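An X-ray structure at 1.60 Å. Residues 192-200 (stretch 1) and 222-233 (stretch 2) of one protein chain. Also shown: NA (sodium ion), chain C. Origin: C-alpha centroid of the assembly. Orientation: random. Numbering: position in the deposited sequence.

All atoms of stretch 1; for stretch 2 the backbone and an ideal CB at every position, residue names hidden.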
# COMPACT_ATOMS: atom_id res chain seq x y z
N TYR A 192 8.43 -5.69 7.67
CA TYR A 192 8.30 -6.63 8.77
C TYR A 192 7.66 -5.89 9.91
O TYR A 192 8.29 -5.02 10.54
CB TYR A 192 9.64 -7.21 9.20
CG TYR A 192 9.53 -8.33 10.25
CD1 TYR A 192 8.36 -9.06 10.42
CD2 TYR A 192 10.63 -8.67 11.03
CE1 TYR A 192 8.27 -10.07 11.36
CE2 TYR A 192 10.56 -9.69 11.94
CZ TYR A 192 9.38 -10.39 12.11
OH TYR A 192 9.31 -11.43 13.04
N TRP A 193 6.39 -6.20 10.14
CA TRP A 193 5.66 -5.73 11.30
C TRP A 193 5.93 -6.76 12.39
O TRP A 193 5.22 -7.76 12.51
CB TRP A 193 4.18 -5.61 10.96
CG TRP A 193 3.24 -5.23 12.06
CD1 TRP A 193 3.53 -4.60 13.24
CD2 TRP A 193 1.83 -5.41 12.04
NE1 TRP A 193 2.38 -4.40 13.96
CE2 TRP A 193 1.32 -4.91 13.25
CE3 TRP A 193 0.94 -5.97 11.10
CZ2 TRP A 193 -0.04 -4.93 13.54
CZ3 TRP A 193 -0.40 -6.03 11.41
CH2 TRP A 193 -0.88 -5.49 12.61
N ARG A 194 7.00 -6.52 13.15
CA ARG A 194 7.50 -7.50 14.11
C ARG A 194 6.71 -7.54 15.40
O ARG A 194 6.39 -8.62 15.90
CB ARG A 194 8.97 -7.25 14.43
CG ARG A 194 9.62 -8.34 15.27
CD ARG A 194 11.04 -7.91 15.64
NE ARG A 194 11.02 -6.93 16.72
CZ ARG A 194 12.08 -6.29 17.18
NH1 ARG A 194 13.28 -6.48 16.63
NH2 ARG A 194 11.94 -5.46 18.20
N ASP A 195 6.41 -6.35 15.93
CA ASP A 195 5.68 -6.20 17.17
C ASP A 195 5.14 -4.77 17.19
O ASP A 195 5.39 -4.01 16.24
CB ASP A 195 6.58 -6.56 18.38
CG ASP A 195 7.80 -5.67 18.51
OD1 ASP A 195 7.65 -4.44 18.64
OD2 ASP A 195 8.93 -6.22 18.50
N PRO A 196 4.38 -4.38 18.22
CA PRO A 196 3.72 -3.08 18.16
C PRO A 196 4.66 -1.88 18.13
O PRO A 196 4.20 -0.78 17.87
CB PRO A 196 2.90 -3.06 19.46
CG PRO A 196 2.57 -4.50 19.69
CD PRO A 196 3.85 -5.20 19.31
N TRP A 197 5.94 -2.08 18.42
CA TRP A 197 6.91 -1.01 18.49
C TRP A 197 8.06 -1.15 17.50
O TRP A 197 9.09 -0.47 17.63
CB TRP A 197 7.47 -0.91 19.91
CG TRP A 197 6.40 -0.72 20.92
CD1 TRP A 197 5.97 -1.64 21.83
CD2 TRP A 197 5.59 0.43 21.09
NE1 TRP A 197 4.96 -1.10 22.59
CE2 TRP A 197 4.70 0.16 22.14
CE3 TRP A 197 5.53 1.68 20.47
CZ2 TRP A 197 3.76 1.09 22.59
CZ3 TRP A 197 4.58 2.59 20.90
CH2 TRP A 197 3.72 2.30 21.96
N HIS A 198 7.92 -2.00 16.47
CA HIS A 198 9.05 -2.26 15.59
C HIS A 198 8.63 -2.63 14.19
O HIS A 198 8.02 -3.68 13.97
CB HIS A 198 9.92 -3.35 16.20
CG HIS A 198 11.22 -3.53 15.49
ND1 HIS A 198 12.37 -2.88 15.88
CD2 HIS A 198 11.56 -4.30 14.43
CE1 HIS A 198 13.36 -3.23 15.08
NE2 HIS A 198 12.90 -4.09 14.20
N LEU A 199 8.95 -1.74 13.26
CA LEU A 199 8.76 -1.93 11.82
C LEU A 199 10.09 -1.87 11.08
O LEU A 199 10.93 -0.99 11.35
CB LEU A 199 7.89 -0.80 11.27
CG LEU A 199 6.52 -0.60 11.91
CD1 LEU A 199 5.86 0.60 11.27
CD2 LEU A 199 5.63 -1.81 11.75
N GLU A 200 10.26 -2.76 10.10
CA GLU A 200 11.41 -2.73 9.20
C GLU A 200 10.94 -2.63 7.76
O GLU A 200 10.11 -3.43 7.33
CB GLU A 200 12.29 -3.97 9.35
CG GLU A 200 12.90 -4.12 10.74
CD GLU A 200 13.46 -5.50 11.02
OE1 GLU A 200 13.35 -6.43 10.19
OE2 GLU A 200 14.04 -5.66 12.13
N UNK A 222 -1.26 8.32 21.25
CA UNK A 222 -2.57 8.07 20.65
C UNK A 222 -3.05 6.63 20.77
O UNK A 222 -4.26 6.38 20.72
CB UNK A 222 -2.53 8.46 19.17
N UNK A 223 -2.12 5.68 20.90
CA UNK A 223 -2.47 4.28 21.09
C UNK A 223 -2.58 3.87 22.57
O UNK A 223 -2.80 2.71 22.86
CB UNK A 223 -1.43 3.40 20.39
N UNK A 224 -2.45 4.82 23.50
CA UNK A 224 -2.64 4.48 24.91
C UNK A 224 -1.64 3.43 25.39
O UNK A 224 -2.00 2.58 26.21
CB UNK A 224 -4.07 3.98 25.14
N UNK A 225 -0.42 3.47 24.87
CA UNK A 225 0.64 2.54 25.28
C UNK A 225 0.62 1.15 24.65
O UNK A 225 1.38 0.27 25.05
CB UNK A 225 0.58 2.37 26.80
N UNK A 226 -0.24 0.95 23.65
CA UNK A 226 -0.39 -0.36 23.01
C UNK A 226 0.38 -0.51 21.71
O UNK A 226 0.60 -1.65 21.27
CB UNK A 226 -1.87 -0.63 22.74
N UNK A 227 0.78 0.60 21.09
CA UNK A 227 1.51 0.57 19.82
C UNK A 227 0.67 0.09 18.65
O UNK A 227 -0.56 0.09 18.69
CB UNK A 227 2.74 -0.33 19.95
N UNK A 228 1.36 -0.35 17.60
CA UNK A 228 0.70 -0.86 16.39
C UNK A 228 0.38 -2.32 16.61
O UNK A 228 1.18 -3.20 16.32
CB UNK A 228 1.57 -0.67 15.15
N UNK A 229 -0.79 -2.55 17.19
CA UNK A 229 -1.14 -3.87 17.75
C UNK A 229 -2.46 -4.44 17.28
O UNK A 229 -2.69 -5.64 17.44
CB UNK A 229 -1.17 -3.78 19.28
N UNK A 230 -3.35 -3.61 16.73
CA UNK A 230 -4.65 -4.08 16.28
C UNK A 230 -4.51 -4.87 14.98
O UNK A 230 -3.59 -4.60 14.19
CB UNK A 230 -5.61 -2.90 16.09
N UNK A 231 -5.40 -5.85 14.76
CA UNK A 231 -5.36 -6.51 13.46
C UNK A 231 -5.58 -5.50 12.34
O UNK A 231 -6.35 -4.55 12.51
CB UNK A 231 -6.41 -7.62 13.39
N UNK A 232 -4.88 -5.67 11.22
CA UNK A 232 -5.01 -4.71 10.12
C UNK A 232 -5.33 -5.41 8.82
O UNK A 232 -4.77 -6.47 8.50
CB UNK A 232 -3.73 -3.89 9.97
N UNK A 233 -6.22 -4.79 8.04
CA UNK A 233 -6.62 -5.31 6.74
C UNK A 233 -5.65 -4.80 5.68
O UNK A 233 -5.21 -3.64 5.73
CB UNK A 233 -8.06 -4.91 6.40
NA NA C . -2.64 -0.58 19.57

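Stretch 1 is a beta hairpin, with strands 192-195 and 198-200 joined by a type I turn from Asp 195 to His 198. Stretch 2 passes it mostly as loop, and the backbones come closest at Pro 196 and position 228, with CA atoms 4.1 Å apart.

Position 222 has nothing of stretch 1 within 5.5 Å of its ideal CB, so many residues would fit. It is Phe 222, which makes no contact here.

Position 223 points toward stretch 1, but its ideal CB is still 5.5 Å from Trp 197 CH2. It opens a type I' turn ending at 226. A small or polar side chain would suit. It is Thr 223. Its OG1 lies 4.2 Å from Trp 197 CH2 and accepts a hydrogen bond from the backbone N of 227.

Positions 224 and 225 are the middle of that turn. Both have positive phi, 61° and 81°, and both ideal CB atoms point away from stretch 1. Glycine is favoured by the backbone alone; asparagine is also common at such angles. They are Gly 224 and Gly 225. A water links the second to stretch 1: it accepts from Trp 197 NE1 at 3.0 Å and donates to Gly 225 O at 2.8 Å.

Position 226 points away from stretch 1, with the sodium ion nearby. An oxygen-bearing side chain would suit. It is Thr 226. Its OG1 binds NA at 2.4 Å and donates to Thr 223 O at 2.7 Å, closing the turn.

Position 227 is the most restrictive. Its phi is 68°. The ideal CB would lie 2.6 Å from Pro 196 O and 3.0 Å from Trp 197 CE2, both clashes. Only glycine fits. Gly 227 sets its CA over the face of Trp 197, 3.7 Å from the centroid of the six-membered ring, in a CH-pi contact. Gly 227 O also binds NA at 2.4 Å.

Position 228 points sideways, with its ideal CB 4.0 Å from Trp 193 NE1. Leu 199 offers an apolar surface beyond, so leucine, isoleucine or methionine would suit. It is Leu 228. Its CD1 meets Leu 199 CD1 at 3.8 Å. The backbone bonds both ways: Leu 228 N donates to Pro 196 O at 2.9 Å, and Trp 193 NE1 donates to Leu 228 O at 2.9 Å.

Position 229 has its ideal CB 3.8 Å from Pro 196 CG, and the sodium is near. A small hydroxyl residue would suit. It is Ser 229, whose OG binds NA at 2.4 Å.

Positions 230 and 231 point away, so choice is wide, although phi of -59° at 231 allows proline. They are Lys 230 and Pro 231. Lys 230 O sits at the edge of Trp 193, 3.3 Å from CH2.

Position 232 points toward Trp 193, with its ideal CB 4.2 Å from CH2. A long apolar side chain would suit. Met 232 places SD over the ring face, 4.5 Å from the six-membered ring centroid.

Position 233 is out of reach, so stretch 1 sets no choice. It is Tyr 233.

Stretch 2 222-233: FTGGTGLSKPMY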
# COMPACT_ATOMS: atom_id res chain seq x y z
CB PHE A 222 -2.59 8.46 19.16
CG PHE A 222 -2.38 9.93 18.87
CD1 PHE A 222 -2.44 10.90 19.86
CD2 PHE A 222 -2.17 10.34 17.56
CE1 PHE A 222 -2.26 12.24 19.55
CE2 PHE A 222 -2.00 11.68 17.24
CZ PHE A 222 -2.03 12.63 18.24
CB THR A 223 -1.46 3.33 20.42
OG1 THR A 223 -0.23 3.31 21.14
CG2 THR A 223 -1.21 3.74 18.95
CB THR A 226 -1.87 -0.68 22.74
OG1 THR A 226 -2.41 0.24 21.78
CG2 THR A 226 -2.72 -0.61 24.01
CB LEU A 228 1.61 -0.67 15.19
CG LEU A 228 1.94 0.78 14.86
CD1 LEU A 228 3.06 0.85 13.84
CD2 LEU A 228 0.69 1.50 14.38
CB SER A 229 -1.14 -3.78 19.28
OG SER A 229 -2.16 -2.88 19.73
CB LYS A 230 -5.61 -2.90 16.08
CG LYS A 230 -5.92 -2.18 17.38
CD LYS A 230 -6.64 -0.85 17.20
CE LYS A 230 -6.94 -0.29 18.58
NZ LYS A 230 -7.58 1.05 18.61
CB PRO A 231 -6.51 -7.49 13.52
CG PRO A 231 -6.80 -7.68 14.98
CD PRO A 231 -6.49 -6.36 15.61
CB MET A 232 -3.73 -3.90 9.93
CG MET A 232 -3.36 -3.05 11.13
SD MET A 232 -1.92 -2.03 10.75
CE MET A 232 -1.46 -1.53 12.41
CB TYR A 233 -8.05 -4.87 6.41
CG TYR A 233 -9.04 -5.49 7.37
CD1 TYR A 233 -9.30 -4.89 8.60
CD2 TYR A 233 -9.64 -6.70 7.07
CE1 TYR A 233 -10.14 -5.50 9.51
CE2 TYR A 233 -10.49 -7.31 7.99
CZ TYR A 233 -10.72 -6.70 9.19
OH TYR A 233 -11.56 -7.30 10.11
O HOH W 1 2.92 -2.03 24.60
O HOH W 2 -4.70 -1.66 20.76
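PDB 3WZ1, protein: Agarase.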